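Local coordinates for ATP12 ATPase (Paracoccus denitrificans, PDB 2R31), which is an ATP12-family chaperone of F1-ATPase assembly, probably holding the alpha subunit until it joins the complex, at residues L34-K39 against S77-V82; H19-G24 against P41-T46; E47-A52 against E231-L236. All blocks are in the same frame, centred on the assembly; numbering follows the deposited sequence.

Contact 1 of 3, residues L34-K39 against S77-V82; sequences LRTPGK and SAIEKV
Thr36 and Glu80 meet tip to tip where a type I beta turn, Thr36 to Lys39, sits against helix 70-82. The turn belongs to the loop that leads from the three-stranded antiparallel sheet to helix 47-58. The contact lies at the surface. Just before the turn, Arg35 NH1 donates to Lys39 O over 3.0 Å. Thr36 OG1 stands between the backbone N and the carbonyl carbon (chi1 69°). From there it donates to Glu80 OE2 over 2.7 Å, on the anti side and 18° out of the carboxylate plane. Glu80 is extended beyond CG, which lets it span the distance from the helix. The helix has a wider pi-type turn here, and Ser77 O accepts from both Lys81 N and Val82 N. The Thr36 hydroxyl is also hydrogen-bonded to the N of Gln40, just past the turn. The other branch, Thr36 CG2, is beside the backbone N and takes the apolar share: it lies 4.0 Å from Ile79 CG2, in the given one of two Ile79 conformers. Pro37 follows, its CD 3.8 Å from Glu80 OE2. Next, Gly38 N donates to Glu80 OE2 over 2.8 Å, nearly in line with the C-O bond, at an N-H...O angle of 146°. One carboxylate oxygen thus accepts two bonds, which is consistent with a charged acid. An alanine in place of Glu80 would probably leave Thr36 OG1 and Gly38 N without their common acceptor and let the turn drift from the helix. Gly38 also suits its place, because a CB there would come too close to Glu80 OE2. At Lys39 the turn closes, Lys39 N donating to Thr36 O over 2.8 Å.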
ATOM      1  N   LEU A  34      -4.604  24.008   2.565  1.00 11.06           N
ATOM      2  CA  LEU A  34      -4.991  22.888   3.427  1.00 12.20           C
ATOM      3  C   LEU A  34      -3.812  22.491   4.288  1.00 11.17           C
ATOM      4  O   LEU A  34      -2.703  22.507   3.812  1.00 12.27           O
ATOM      5  CB  LEU A  34      -5.427  21.711   2.513  1.00 12.38           C
ATOM      6  CG  LEU A  34      -5.833  20.398   3.102  1.00 13.20           C
ATOM      7  CD1 LEU A  34      -7.046  20.559   4.007  1.00 16.69           C
ATOM      8  CD2 LEU A  34      -6.211  19.421   1.993  1.00 18.44           C
ATOM      9  N   ARG A  35      -4.076  22.160   5.541  1.00 11.32           N
ATOM     10  CA  ARG A  35      -3.087  21.588   6.451  1.00 11.17           C
ATOM     11  C   ARG A  35      -3.490  20.180   6.814  1.00  9.35           C
ATOM     12  O   ARG A  35      -4.618  19.742   6.569  1.00 10.36           O
ATOM     13  CB  ARG A  35      -2.926  22.437   7.721  1.00 14.04           C
ATOM     14  CG  ARG A  35      -2.261  23.757   7.442  1.00 19.13           C
ATOM     15  CD  ARG A  35      -1.983  24.674   8.561  1.00 22.73           C
ATOM     16  NE  ARG A  35      -1.197  25.862   8.258  1.00 29.56           N
ATOM     17  CZ  ARG A  35       0.110  26.020   8.479  1.00 31.29           C
ATOM     18  NH1 ARG A  35       0.864  25.049   9.008  1.00 23.80           N
ATOM     19  NH2 ARG A  35       0.676  27.182   8.145  1.00 38.82           N
ATOM     20  N   THR A  36      -2.526  19.439   7.379  1.00 10.00           N
ATOM     21  CA  THR A  36      -2.865  18.129   7.916  1.00 10.20           C
ATOM     22  C   THR A  36      -3.664  18.279   9.203  1.00 10.25           C
ATOM     23  O   THR A  36      -3.766  19.346   9.780  1.00 12.16           O
ATOM     24  CB  THR A  36      -1.612  17.284   8.133  1.00 11.16           C
ATOM     25  OG1 THR A  36      -0.865  17.856   9.211  1.00 12.60           O
ATOM     26  CG2 THR A  36      -0.729  17.213   6.879  1.00 12.24           C
ATOM     27  N   PRO A  37      -4.246  17.196   9.708  1.00 11.94           N
ATOM     28  CA  PRO A  37      -5.005  17.294  10.964  1.00 13.54           C
ATOM     29  C   PRO A  37      -4.183  17.789  12.140  1.00 14.06           C
ATOM     30  O   PRO A  37      -4.785  18.464  13.001  1.00 18.35           O
ATOM     31  CB  PRO A  37      -5.503  15.863  11.177  1.00 16.00           C
ATOM     32  CG  PRO A  37      -5.606  15.296   9.779  1.00 14.83           C
ATOM     33  CD  PRO A  37      -4.382  15.864   9.102  1.00 12.95           C
ATOM     34  N   GLY A  38      -2.895  17.511  12.178  1.00 15.04           N
ATOM     35  CA  GLY A  38      -1.938  18.025  13.145  1.00 16.80           C
ATOM     36  C   GLY A  38      -1.419  19.406  12.795  1.00 17.28           C
ATOM     37  O   GLY A  38      -0.468  19.874  13.453  1.00 21.09           O
ATOM     38  N   LYS A  39      -2.009  20.048  11.791  1.00 16.18           N
ATOM     39  CA  LYS A  39      -1.698  21.430  11.431  1.00 17.08           C
ATOM     40  C   LYS A  39      -0.348  21.595  10.746  1.00 16.37           C
ATOM     41  O   LYS A  39       0.220  22.675  10.677  1.00 21.12           O
ATOM     42  CB  LYS A  39      -1.833  22.331  12.674  1.00 20.86           C
ATOM     43  CG  LYS A  39      -3.287  22.469  13.057  1.00 24.72           C
ATOM     44  CD  LYS A  39      -3.396  23.681  13.948  1.00 30.94           C
ATOM     45  CE  LYS A  39      -3.807  23.291  15.359  1.00 35.60           C
ATOM     46  NZ  LYS A  39      -4.989  22.371  15.428  1.00 45.16           N
ATOM     47  N   SER A  77      -0.806  10.867   6.110  0.71  7.55           N
ATOM     48  CA  SER A  77       0.124   9.867   6.666  0.71  8.05           C
ATOM     49  C   SER A  77       1.533  10.063   6.152  0.71  7.23           C
ATOM     50  O   SER A  77       2.498   9.950   6.880  0.71  8.92           O
ATOM     51  CB  SER A  77      -0.405   8.476   6.359  0.71  9.33           C
ATOM     52  OG  SER A  77       0.493   7.515   6.876  0.71 13.66           O
ATOM     53  N   ALA A  78       1.662  10.363   4.861  1.00  6.69           N
ATOM     54  CA  ALA A  78       2.992  10.615   4.315  1.00  6.80           C
ATOM     55  C   ALA A  78       3.680  11.732   5.088  1.00  7.03           C
ATOM     56  O   ALA A  78       4.854  11.659   5.454  1.00  8.39           O
ATOM     57  CB  ALA A  78       2.916  10.969   2.836  1.00  6.81           C
ATOM     58  N   ILE A  79       2.972  12.833   5.314  0.76  7.06           N
ATOM     59  CA  ILE A  79       3.555  14.017   5.928  0.76  7.96           C
ATOM     60  C   ILE A  79       3.750  13.817   7.415  0.76  8.30           C
ATOM     61  O   ILE A  79       4.833  14.172   7.957  0.76  8.94           O
ATOM     62  CB  ILE A  79       2.680  15.250   5.608  0.76  8.06           C
ATOM     63  CG1 ILE A  79       2.711  15.551   4.122  0.76  8.64           C
ATOM     64  CG2 ILE A  79       3.132  16.478   6.440  0.76 11.13           C
ATOM     65  CD1 ILE A  79       1.558  16.379   3.600  0.76  9.57           C
ATOM     66  N   GLU A  80       2.766  13.288   8.134  1.00  8.82           N
ATOM     67  CA  GLU A  80       2.803  13.228   9.582  1.00 10.24           C
ATOM     68  C   GLU A  80       3.564  12.010  10.118  1.00 10.68           C
ATOM     69  O   GLU A  80       4.128  12.105  11.229  1.00 12.24           O
ATOM     70  CB  GLU A  80       1.407  13.179  10.191  1.00 11.03           C
ATOM     71  CG  GLU A  80       0.639  14.477   9.909  1.00 12.18           C
ATOM     72  CD  GLU A  80      -0.571  14.659  10.729  1.00 18.07           C
ATOM     73  OE1 GLU A  80      -1.093  13.700  11.351  1.00 30.10           O
ATOM     74  OE2 GLU A  80      -1.083  15.783  10.901  1.00 16.76           O
ATOM     75  N   LYS A  81       3.561  10.899   9.402  1.00 10.04           N
ATOM     76  CA  LYS A  81       4.068   9.610   9.870  1.00 12.45           C
ATOM     77  C   LYS A  81       5.249   9.103   9.077  1.00 12.77           C
ATOM     78  O   LYS A  81       6.287   8.805   9.635  1.00 19.04           O
ATOM     79  CB  LYS A  81       2.932   8.595   9.941  1.00 13.89           C
ATOM     80  CG  LYS A  81       1.762   8.984  10.809  1.00 24.76           C
ATOM     81  CD  LYS A  81       0.435   8.313  10.833  1.00 32.61           C
ATOM     82  CE  LYS A  81      -0.202   7.860   9.560  1.00 33.99           C
ATOM     83  NZ  LYS A  81      -1.185   6.765   9.620  1.00 42.60           N
ATOM     84  N   VAL A  82       5.115   8.968   7.771  1.00  9.13           N
ATOM     85  CA  VAL A  82       6.137   8.251   7.012  1.00  9.25           C
ATOM     86  C   VAL A  82       7.353   9.092   6.702  1.00 10.02           C
ATOM     87  O   VAL A  82       8.475   8.665   7.011  1.00 12.77           O
ATOM     88  CB  VAL A  82       5.558   7.635   5.724  1.00  8.86           C
ATOM     89  CG1 VAL A  82       6.648   6.963   4.939  1.00 10.07           C
ATOM     90  CG2 VAL A  82       4.396   6.707   6.072  1.00 10.33           C
TER

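Contact 2 of 3, residues H19-G24 against P41-T46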
ATOM      1  N   HIS A  19      -1.770  25.270  -6.066  1.00  8.80           N
ATOM      2  CA  HIS A  19      -0.689  26.210  -6.322  1.00  8.51           C
ATOM      3  C   HIS A  19       0.627  25.605  -5.899  1.00  8.88           C
ATOM      4  O   HIS A  19       0.714  25.020  -4.817  1.00  9.93           O
ATOM      5  CB  HIS A  19      -0.950  27.506  -5.500  1.00  9.73           C
ATOM      6  CG  HIS A  19       0.122  28.526  -5.672  1.00 11.25           C
ATOM      7  ND1 HIS A  19       0.391  29.159  -6.868  1.00 14.92           N
ATOM      8  CD2 HIS A  19       1.047  28.977  -4.769  1.00 14.92           C
ATOM      9  CE1 HIS A  19       1.435  29.971  -6.678  1.00 17.64           C
ATOM     10  NE2 HIS A  19       1.855  29.895  -5.415  1.00 18.60           N
ATOM     11  N   LYS A  20       1.686  25.771  -6.710  1.00  8.55           N
ATOM     12  CA  LYS A  20       2.987  25.208  -6.378  0.66  8.34           C
ATOM     13  C   LYS A  20       3.798  26.156  -5.483  1.00  9.01           C
ATOM     14  O   LYS A  20       4.113  27.287  -5.876  1.00 11.36           O
ATOM     15  CB  LYS A  20       3.781  24.861  -7.648  0.66  9.62           C
ATOM     16  CG  LYS A  20       5.181  24.337  -7.409  0.66  9.08           C
ATOM     17  CD  LYS A  20       5.238  22.977  -6.759  0.66 10.72           C
ATOM     18  CE  LYS A  20       6.604  22.367  -6.813  0.66 12.46           C
ATOM     19  NZ  LYS A  20       7.704  23.132  -6.160  0.66 19.23           N
ATOM     20  N   GLU A  21       4.175  25.697  -4.303  1.00  9.43           N
ATOM     21  CA  GLU A  21       5.045  26.373  -3.339  1.00 10.04           C
ATOM     22  C   GLU A  21       6.402  25.727  -3.415  1.00  9.54           C
ATOM     23  O   GLU A  21       6.620  24.648  -3.998  1.00  9.29           O
ATOM     24  CB  GLU A  21       4.439  26.272  -1.936  1.00 11.93           C
ATOM     25  CG  GLU A  21       3.092  26.958  -1.759  1.00 13.04           C
ATOM     26  CD  GLU A  21       3.193  28.445  -1.527  1.00 14.32           C
ATOM     27  OE1 GLU A  21       4.279  29.004  -1.240  1.00 23.41           O
ATOM     28  OE2 GLU A  21       2.193  29.168  -1.635  1.00 17.70           O
ATOM     29  N   GLU A  22       7.398  26.317  -2.739  1.00 10.43           N
ATOM     30  CA  GLU A  22       8.761  25.761  -2.749  0.78  9.53           C
ATOM     31  C   GLU A  22       8.786  24.350  -2.240  1.00 10.15           C
ATOM     32  O   GLU A  22       9.521  23.495  -2.754  1.00 12.04           O
ATOM     33  CB  GLU A  22       9.668  26.708  -1.929  0.78 10.06           C
ATOM     34  CG  GLU A  22      11.106  26.224  -1.836  0.78 10.43           C
ATOM     35  CD  GLU A  22      12.106  27.307  -1.460  0.78  9.90           C
ATOM     36  OE1 GLU A  22      11.951  28.504  -1.869  0.78 10.08           O
ATOM     37  OE2 GLU A  22      13.131  26.929  -0.775  0.78 11.74           O
ATOM     38  N   GLY A  23       7.983  24.025  -1.198  1.00 11.12           N
ATOM     39  CA  GLY A  23       7.969  22.694  -0.647  1.00 11.68           C
ATOM     40  C   GLY A  23       7.132  21.677  -1.339  1.00 11.98           C
ATOM     41  O   GLY A  23       7.096  20.486  -0.964  1.00 14.76           O
ATOM     42  N   GLY A  24       6.415  22.083  -2.370  1.00 10.31           N
ATOM     43  CA  GLY A  24       5.521  21.207  -3.112  1.00 10.30           C
ATOM     44  C   GLY A  24       4.217  21.903  -3.420  1.00  9.09           C
ATOM     45  O   GLY A  24       3.995  23.084  -3.144  1.00  9.10           O
ATOM     46  N   PRO A  41       1.964  21.781   7.320  1.00 13.60           N
ATOM     47  CA  PRO A  41       1.664  22.144   5.947  1.00 12.80           C
ATOM     48  C   PRO A  41       1.460  20.905   5.096  1.00 12.25           C
ATOM     49  O   PRO A  41       2.212  19.968   5.156  1.00 14.78           O
ATOM     50  CB  PRO A  41       2.871  22.944   5.464  1.00 15.72           C
ATOM     51  CG  PRO A  41       3.484  23.452   6.731  1.00 18.63           C
ATOM     52  CD  PRO A  41       3.242  22.353   7.746  1.00 18.47           C
ATOM     53  N   LEU A  42       0.397  20.841   4.302  0.54 12.45           N
ATOM     54  CA  LEU A  42       0.145  19.818   3.335  0.54 11.40           C
ATOM     55  C   LEU A  42       0.841  20.272   2.055  0.54 10.01           C
ATOM     56  O   LEU A  42       0.397  21.214   1.386  0.54 11.21           O
ATOM     57  CB  LEU A  42      -1.336  19.554   3.073  0.54 12.47           C
ATOM     58  CG  LEU A  42      -1.625  18.414   2.103  0.54 13.71           C
ATOM     59  CD1 LEU A  42      -1.337  17.068   2.737  0.54 16.88           C
ATOM     60  CD2 LEU A  42      -3.072  18.447   1.587  0.54 16.22           C
ATOM     61  N   ARG A  43       1.940  19.637   1.685  1.00  9.43           N
ATOM     62  CA  ARG A  43       2.688  19.912   0.476  1.00  9.19           C
ATOM     63  C   ARG A  43       2.865  18.579  -0.260  1.00  9.03           C
ATOM     64  O   ARG A  43       3.247  17.584   0.344  1.00 11.48           O
ATOM     65  CB  ARG A  43       4.027  20.572   0.738  1.00 10.66           C
ATOM     66  CG  ARG A  43       3.894  21.965   1.296  1.00 11.38           C
ATOM     67  CD  ARG A  43       3.331  23.012   0.338  1.00 11.73           C
ATOM     68  NE  ARG A  43       3.277  24.324   0.982  1.00 11.81           N
ATOM     69  CZ  ARG A  43       2.297  24.734   1.798  1.00 11.41           C
ATOM     70  NH1 ARG A  43       1.247  23.982   2.063  1.00 11.80           N
ATOM     71  NH2 ARG A  43       2.357  25.932   2.374  1.00 13.88           N
ATOM     72  N   LEU A  44       2.566  18.572  -1.563  1.00  8.21           N
ATOM     73  CA  LEU A  44       2.493  17.340  -2.340  1.00  8.07           C
ATOM     74  C   LEU A  44       3.529  17.303  -3.454  1.00  7.74           C
ATOM     75  O   LEU A  44       3.887  18.352  -4.016  1.00  9.23           O
ATOM     76  CB  LEU A  44       1.095  17.254  -2.960  1.00  7.77           C
ATOM     77  CG  LEU A  44      -0.041  17.440  -1.944  1.00  8.30           C
ATOM     78  CD1 LEU A  44      -1.331  17.591  -2.718  1.00  8.94           C
ATOM     79  CD2 LEU A  44      -0.102  16.297  -0.949  1.00  7.89           C
ATOM     80  N   PRO A  45       3.997  16.123  -3.818  1.00  7.42           N
ATOM     81  CA  PRO A  45       5.141  16.044  -4.758  1.00  7.70           C
ATOM     82  C   PRO A  45       4.781  16.281  -6.203  1.00  7.80           C
ATOM     83  O   PRO A  45       5.694  16.547  -7.004  1.00 10.23           O
ATOM     84  CB  PRO A  45       5.676  14.625  -4.557  1.00  8.92           C
ATOM     85  CG  PRO A  45       4.476  13.866  -4.083  1.00  9.28           C
ATOM     86  CD  PRO A  45       3.768  14.817  -3.176  1.00  7.56           C
ATOM     87  N   THR A  46       3.522  16.133  -6.597  0.92  7.40           N
ATOM     88  CA  THR A  46       3.120  16.185  -8.009  0.92  7.48           C
ATOM     89  C   THR A  46       1.854  17.004  -8.169  0.92  6.92           C
ATOM     90  O   THR A  46       0.967  17.028  -7.326  0.92  8.05           O
ATOM     91  CB  THR A  46       2.906  14.785  -8.627  0.92  7.48           C
ATOM     92  OG1 THR A  46       1.780  14.214  -7.918  0.92  7.83           O
ATOM     93  CG2 THR A  46       4.100  13.878  -8.472  0.92  7.94           C
TER
HETATM   94  O   HOH W   1       4.471  27.948   1.686  1.00 27.48           O
HETATM   95  O   HOH W   2       6.353  25.307   1.093  1.00  8.62           O
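Glu21 O, in the residue whose side chain lies against Arg43, takes two donors from opposite faces of its plane. One is Gly24 N at 3.0 Å. The other is Lys20 NZ at 2.9 Å, in one of two Lys20 conformers. Glu21 N in turn donates to Gly24 O. Across from the turn that runs from Glu21 to Gly24, Arg43 bends at chi2 (-68°), and its chain lies over the turn backbone. Arg43 CB is 3.5 Å from Gly23 O, and Arg43 CD is 3.5 Å from Gly24 O. Further out, Arg43 NE passes 3.7 Å from Glu21 CB. The turn is the type I, two-residue end of the beta-hairpin formed by strands 16-21 and 24-29. At the backbone angles of Gly24 a CB would press on the carbonyl O of Gly23, and it would also strike Leu44 O. Leu44 is joined by a backbone hydrogen bond to Trp25. The charged ends of Glu21 and Arg43 make no direct bond; Glu21 OE1 and Arg43 NH2 are 5.1 Å apart. Water 1 links them, accepting from Arg43 NH2 at the guanidinium edge and donating weakly to Glu21 OE1. Water 2 accepts from both Gly23 N and Arg43 NE. Pro41 CB lies over one guanidinium face, toward its rim. Arg43 NH1 also donates to Leu42 O over 3.0 Å, in the guanidinium plane but 61° out of the carbonyl plane.

Contact 3 of 3, residues E47-A52 against E231-L236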
ATOM      1  N   GLU A  47       1.736  17.576  -9.376  1.00  7.64           N
ATOM      2  CA  GLU A  47       0.514  18.239  -9.798  1.00  8.08           C
ATOM      3  C   GLU A  47      -0.622  17.219  -9.838  1.00  7.11           C
ATOM      4  O   GLU A  47      -1.754  17.527  -9.442  1.00  8.11           O
ATOM      5  CB  GLU A  47       0.688  18.901 -11.167  1.00  9.59           C
ATOM      6  CG  GLU A  47      -0.525  19.744 -11.542  1.00 11.12           C
ATOM      7  CD  GLU A  47      -0.645  20.087 -13.011  1.00 17.48           C
ATOM      8  OE1 GLU A  47       0.066  19.431 -13.832  1.00 30.21           O
ATOM      9  OE2 GLU A  47      -1.438  20.948 -13.388  1.00 19.68           O
ATOM     10  N   ALA A  48      -0.370  16.010 -10.320  1.00  7.68           N
ATOM     11  CA  ALA A  48      -1.442  15.018 -10.479  1.00  7.60           C
ATOM     12  C   ALA A  48      -2.053  14.695  -9.130  1.00  6.77           C
ATOM     13  O   ALA A  48      -3.284  14.591  -9.016  1.00  7.40           O
ATOM     14  CB  ALA A  48      -0.912  13.752 -11.119  1.00  8.66           C
ATOM     15  N   LEU A  49      -1.233  14.508  -8.082  1.00  6.76           N
ATOM     16  CA  LEU A  49      -1.797  14.244  -6.784  1.00  6.35           C
ATOM     17  C   LEU A  49      -2.544  15.474  -6.249  1.00  5.83           C
ATOM     18  O   LEU A  49      -3.630  15.339  -5.661  1.00  6.69           O
ATOM     19  CB  LEU A  49      -0.739  13.795  -5.764  1.00  6.35           C
ATOM     20  CG  LEU A  49      -1.280  13.494  -4.393  1.00  6.63           C
ATOM     21  CD1 LEU A  49      -2.279  12.345  -4.390  1.00  7.09           C
ATOM     22  CD2 LEU A  49      -0.188  13.193  -3.384  1.00  7.96           C
ATOM     23  N   ALA A  50      -1.991  16.663  -6.440  1.00  6.40           N
ATOM     24  CA  ALA A  50      -2.690  17.881  -5.991  1.00  6.63           C
ATOM     25  C   ALA A  50      -4.031  18.019  -6.644  1.00  6.42           C
ATOM     26  O   ALA A  50      -5.023  18.347  -5.976  1.00  7.24           O
ATOM     27  CB  ALA A  50      -1.815  19.104  -6.247  1.00  7.67           C
ATOM     28  N   LEU A  51      -4.139  17.803  -7.962  1.00  7.38           N
ATOM     29  CA  LEU A  51      -5.418  17.895  -8.659  1.00  7.53           C
ATOM     30  C   LEU A  51      -6.403  16.872  -8.103  1.00  7.18           C
ATOM     31  O   LEU A  51      -7.597  17.177  -7.929  1.00  8.21           O
ATOM     32  CB  LEU A  51      -5.245  17.712 -10.157  1.00  8.58           C
ATOM     33  CG  LEU A  51      -4.554  18.842 -10.903  1.00  9.72           C
ATOM     34  CD1 LEU A  51      -4.149  18.362 -12.296  1.00 12.61           C
ATOM     35  CD2 LEU A  51      -5.440  20.093 -10.946  1.00 12.08           C
ATOM     36  N   ALA A  52      -5.955  15.662  -7.840  1.00  6.77           N
ATOM     37  CA  ALA A  52      -6.832  14.604  -7.361  1.00  7.12           C
ATOM     38  C   ALA A  52      -7.294  14.861  -5.933  1.00  6.83           C
ATOM     39  O   ALA A  52      -8.459  14.565  -5.577  1.00  7.43           O
ATOM     40  CB  ALA A  52      -6.138  13.263  -7.517  1.00  7.82           C
ATOM     41  N   GLU A 231      -2.270   1.686  -4.475  1.00  5.60           N
ATOM     42  CA  GLU A 231      -1.790   1.665  -5.846  1.00  5.52           C
ATOM     43  C   GLU A 231      -2.052   2.981  -6.545  1.00  5.31           C
ATOM     44  O   GLU A 231      -1.191   3.516  -7.266  1.00  5.61           O
ATOM     45  CB  GLU A 231      -2.459   0.482  -6.561  1.00  6.45           C
ATOM     46  CG  GLU A 231      -2.183   0.365  -8.030  1.00  8.60           C
ATOM     47  CD  GLU A 231      -3.003  -0.802  -8.605  1.00  9.09           C
ATOM     48  OE1 GLU A 231      -4.279  -0.813  -8.450  1.00 10.57           O
ATOM     49  OE2 GLU A 231      -2.437  -1.704  -9.192  1.00 10.93           O
ATOM     50  N   ARG A 232      -3.256   3.536  -6.357  1.00  5.46           N
ATOM     51  CA  ARG A 232      -3.586   4.852  -6.953  1.00  5.35           C
ATOM     52  C   ARG A 232      -2.638   5.929  -6.445  1.00  4.89           C
ATOM     53  O   ARG A 232      -2.175   6.774  -7.198  1.00  5.56           O
ATOM     54  CB  ARG A 232      -5.055   5.160  -6.612  1.00  5.70           C
ATOM     55  CG  ARG A 232      -5.548   6.486  -7.129  1.00  5.94           C
ATOM     56  CD  ARG A 232      -5.480   6.627  -8.640  1.00  6.54           C
ATOM     57  NE  ARG A 232      -6.283   7.762  -9.060  1.00  7.33           N
ATOM     58  CZ  ARG A 232      -6.189   8.323 -10.249  1.00  7.90           C
ATOM     59  NH1 ARG A 232      -5.343   7.854 -11.157  1.00  9.16           N
ATOM     60  NH2 ARG A 232      -6.974   9.369 -10.535  1.00 10.15           N
ATOM     61  N   PHE A 233      -2.370   5.936  -5.122  1.00  5.52           N
ATOM     62  CA  PHE A 233      -1.465   6.909  -4.544  1.00  5.23           C
ATOM     63  C   PHE A 233      -0.071   6.749  -5.126  1.00  4.89           C
ATOM     64  O   PHE A 233       0.606   7.769  -5.402  1.00  5.76           O
ATOM     65  CB  PHE A 233      -1.483   6.741  -3.012  1.00  5.59           C
ATOM     66  CG  PHE A 233      -0.885   7.884  -2.245  1.00  5.30           C
ATOM     67  CD1 PHE A 233      -1.548   9.087  -2.161  1.00  6.70           C
ATOM     68  CD2 PHE A 233       0.325   7.805  -1.576  1.00  6.60           C
ATOM     69  CE1 PHE A 233      -1.088  10.153  -1.422  1.00  7.67           C
ATOM     70  CE2 PHE A 233       0.794   8.868  -0.806  1.00  7.19           C
ATOM     71  CZ  PHE A 233       0.079  10.008  -0.730  1.00  7.07           C
ATOM     72  N   TRP A 234       0.401   5.529  -5.331  1.00  4.98           N
ATOM     73  CA  TRP A 234       1.681   5.276  -5.989  1.00  5.19           C
ATOM     74  C   TRP A 234       1.712   5.969  -7.350  1.00  4.92           C
ATOM     75  O   TRP A 234       2.624   6.746  -7.675  1.00  5.92           O
ATOM     76  CB  TRP A 234       1.939   3.744  -6.162  1.00  5.51           C
ATOM     77  CG  TRP A 234       3.160   3.564  -7.007  1.00  5.75           C
ATOM     78  CD1 TRP A 234       3.183   3.336  -8.348  1.00  6.38           C
ATOM     79  CD2 TRP A 234       4.521   3.659  -6.590  1.00  5.58           C
ATOM     80  NE1 TRP A 234       4.480   3.296  -8.792  1.00  7.00           N
ATOM     81  CE2 TRP A 234       5.320   3.481  -7.753  1.00  6.22           C
ATOM     82  CE3 TRP A 234       5.176   3.863  -5.379  1.00  5.81           C
ATOM     83  CZ2 TRP A 234       6.708   3.517  -7.717  1.00  6.84           C
ATOM     84  CZ3 TRP A 234       6.535   3.901  -5.334  1.00  6.67           C
ATOM     85  CH2 TRP A 234       7.307   3.725  -6.492  1.00  6.80           C
ATOM     86  N   HIS A 235       0.736   5.674  -8.206  1.00  5.21           N
ATOM     87  CA  HIS A 235       0.778   6.196  -9.561  1.00  5.71           C
ATOM     88  C   HIS A 235       0.707   7.721  -9.574  1.00  5.65           C
ATOM     89  O   HIS A 235       1.402   8.389 -10.358  1.00  6.81           O
ATOM     90  CB  HIS A 235      -0.321   5.589 -10.414  1.00  6.95           C
ATOM     91  CG  HIS A 235      -0.108   4.157 -10.734  1.00  8.35           C
ATOM     92  ND1 HIS A 235       1.001   3.711 -11.396  1.00 10.29           N
ATOM     93  CD2 HIS A 235      -0.876   3.102 -10.415  1.00 11.59           C
ATOM     94  CE1 HIS A 235       0.880   2.362 -11.491  1.00 12.74           C
ATOM     95  NE2 HIS A 235      -0.267   1.973 -10.929  1.00 12.96           N
ATOM     96  N   LEU A 236      -0.147   8.308  -8.732  1.00  5.44           N
ATOM     97  CA  LEU A 236      -0.308   9.746  -8.735  1.00  5.84           C
ATOM     98  C   LEU A 236       0.913  10.492  -8.248  1.00  5.99           C
ATOM     99  O   LEU A 236       1.037  11.679  -8.520  1.00  8.57           O
ATOM    100  CB  LEU A 236      -1.517  10.154  -7.899  1.00  5.99           C
ATOM    101  CG  LEU A 236      -2.880   9.853  -8.523  1.00  6.36           C
ATOM    102  CD1 LEU A 236      -3.961  10.087  -7.492  1.00  7.76           C
ATOM    103  CD2 LEU A 236      -3.151  10.687  -9.750  1.00  8.52           C
TER
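Leu49 and Phe233 both hold CG anti to the backbone N (chi1 -180° and -165°), and their side chains meet obliquely. Leu49 CD2 comes 3.7 Å from Phe233 CE1, and Leu49 CD1 touches the same ring carbon at 3.9 Å. Leu236 has CG beside its own backbone N instead, and its two methyls serve different partners. CD1 of Leu236 is 3.9 Å from Ala52 CB. Its CD2 is 4.0 Å from Ala48 CB and also lies over the centre of the Arg232 guanidinium. The two alanines, one helical turn apart, let Leu236 come close. Leu236 and Leu49 have their CA atoms 5.1 Å apart. A polar tie comes from Thr46, the N-cap of helix 47-58. In one of its two conformers its OG1 is hydrogen-bonded to both Leu49 N and Leu236 O. Leu71 of helix 70-82 touches Ala52, Phe233 and Leu236. The segment axes approach to 9.5 Å at an angle of 131°. This is a largely buried, apolar and steeply inclined helix pair, with the last turn of helix 214-236 packed on the first turns of helix 47-58.

Overall arrangement
Contact 1 lies at the surface, contact 2 is partly buried and contact 3 is buried. Contacts 1 and 2 use neighbouring pieces of one loop, between strand 32-33 and helix 47-58. They touch through Arg35 and Pro41. Helix 70-82 forms one side of contact 1 and also touches contact 2, where Leu42 and Leu44 meet its Ala75. Contact 3 begins where that loop ends, and Thr46 and Leu44 join it to contact 2. Chemistry follows place. An acid grips a turn directly in contact 1, water links a charged pair in contact 2, one bond being weak, and contact 3 relies on apolar side chains. Contacts 1 and 2 tie parts 38 and 17 residues apart, whereas contact 3 brings in the C-terminal helix from 179 residues away.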